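Local coordinates for protein CpuTA1 (Curtobacterium pusillum, PDB 5K3W) that belongs to the class IV aminotransferase family and binds pyridoxal-5'-phosphate, in a two-subunit assembly, at residues A[95-100]-A[114-119]. Sequence-based numbering, arbitrary orientation.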
# COMPACT_ATOMS: atom_id res chain seq x y z
N GLU A 95 -15.41 3.46 21.68
CA GLU A 95 -16.45 4.47 21.82
C GLU A 95 -16.80 5.08 20.47
O GLU A 95 -17.98 5.32 20.18
CB GLU A 95 -16.00 5.55 22.82
CG GLU A 95 -16.18 5.14 24.29
CD GLU A 95 -17.63 5.29 24.77
OE1 GLU A 95 -18.14 6.43 24.73
OE2 GLU A 95 -18.27 4.29 25.17
N ALA A 96 -15.79 5.32 19.63
CA ALA A 96 -16.03 5.93 18.33
C ALA A 96 -16.90 5.04 17.46
O ALA A 96 -17.82 5.53 16.79
CB ALA A 96 -14.71 6.23 17.62
N VAL A 97 -16.65 3.73 17.46
CA VAL A 97 -17.43 2.83 16.61
C VAL A 97 -18.89 2.77 17.08
O VAL A 97 -19.82 2.80 16.26
CB VAL A 97 -16.79 1.43 16.57
CG1 VAL A 97 -17.72 0.43 15.95
CG2 VAL A 97 -15.44 1.47 15.83
N LEU A 98 -19.10 2.68 18.39
CA LEU A 98 -20.46 2.58 18.92
C LEU A 98 -21.24 3.87 18.71
O LEU A 98 -22.42 3.84 18.36
CB LEU A 98 -20.42 2.20 20.39
CG LEU A 98 -19.83 0.81 20.63
CD1 LEU A 98 -19.81 0.44 22.10
CD2 LEU A 98 -20.62 -0.21 19.83
N ALA A 99 -20.59 5.02 18.91
CA ALA A 99 -21.25 6.29 18.61
C ALA A 99 -21.61 6.38 17.13
O ALA A 99 -22.69 6.88 16.77
CB ALA A 99 -20.34 7.45 19.01
N GLY A 100 -20.72 5.89 16.26
CA GLY A 100 -21.01 5.90 14.84
C GLY A 100 -22.19 5.02 14.49
O GLY A 100 -23.07 5.41 13.72
N LEU A 114 -24.85 -3.35 8.16
CA LEU A 114 -23.93 -2.23 8.04
C LEU A 114 -22.51 -2.71 8.28
O LEU A 114 -22.26 -3.85 8.67
CB LEU A 114 -24.27 -1.12 9.04
CG LEU A 114 -25.73 -0.75 9.28
CD1 LEU A 114 -25.79 0.21 10.45
CD2 LEU A 114 -26.36 -0.14 8.04
N PHE A 115 -21.57 -1.80 8.05
CA PHE A 115 -20.19 -2.04 8.43
C PHE A 115 -19.61 -0.74 8.99
O PHE A 115 -20.08 0.37 8.72
CB PHE A 115 -19.36 -2.58 7.24
CG PHE A 115 -19.12 -1.57 6.17
CD1 PHE A 115 -20.09 -1.30 5.22
CD2 PHE A 115 -17.93 -0.86 6.12
CE1 PHE A 115 -19.89 -0.36 4.23
CE2 PHE A 115 -17.70 0.08 5.14
CZ PHE A 115 -18.70 0.34 4.18
N ALA A 116 -18.58 -0.91 9.82
CA ALA A 116 -17.77 0.17 10.34
C ALA A 116 -16.36 -0.05 9.84
O ALA A 116 -15.86 -1.19 9.84
CB ALA A 116 -17.80 0.19 11.87
N LYS A 117 -15.73 1.02 9.38
CA LYS A 117 -14.37 0.96 8.89
C LYS A 117 -13.50 1.88 9.74
O LYS A 117 -13.85 3.05 9.93
CB LYS A 117 -14.28 1.34 7.41
CG LYS A 117 -12.83 1.42 6.90
CD LYS A 117 -12.72 1.21 5.39
CE LYS A 117 -12.65 -0.27 5.06
NZ LYS A 117 -12.50 -0.50 3.59
N LEU A 118 -12.40 1.34 10.25
CA LEU A 118 -11.47 2.10 11.08
C LEU A 118 -10.20 2.35 10.29
O LEU A 118 -9.63 1.41 9.72
CB LEU A 118 -11.14 1.35 12.38
CG LEU A 118 -12.21 1.07 13.45
CD1 LEU A 118 -13.46 0.37 12.89
CD2 LEU A 118 -11.61 0.24 14.60
N ILE A 119 -9.76 3.60 10.25
CA ILE A 119 -8.58 3.95 9.47
C ILE A 119 -7.63 4.75 10.34
O ILE A 119 -8.00 5.82 10.86
CB ILE A 119 -8.96 4.73 8.20
CG1 ILE A 119 -9.71 3.80 7.25
CG2 ILE A 119 -7.72 5.30 7.53
CD1 ILE A 119 -10.25 4.48 6.04
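No ring or other flat group stands between V97 and its two partners, A116 and L118: the contact is aliphatic on both sides. The one ring of the strand, on F115, leaves from the reverse face of the sheet, where it meets T58 and F135. At its edges the strand's peptides are hydrogen-bonded to strand 54-62 (A116 with I59, L118 with E57) and to strand 131-138 (F115 with D137, K117 with F135).

From helix 90-108, V97 turns its side chain toward the strand and divides its two methyls between two residues on the same face. V97 CG1, anti to the backbone N (chi1 168°), lies 4.1 Å from A116 CB. V97 CG2 meets L118 more tightly, coming to 3.7 Å from L118 CD1. L118 does not aim its CB at the helix; chi1 of -65° and chi2 of 53° bring CD1 round to V97, and the two side chains cross at about a right angle. A116 CA is the nearest on the strand to V97 CA, at 6.8 Å, and alanine's small side chain is consistent with that spacing.

V134 of strand 131-138 also touches V97, while W93, one turn back on the helix, packs on L118. On the reverse face K117 packs on R51 and I119 on T50 of the second subunit, so this strand has the helix on one face and the partner subunit on the other.

No hydrogen bond or salt bridge joins the two segments, and all three touching residues are buried. Apolar contact alone joins them, so dispersion and exclusion of water probably account for it.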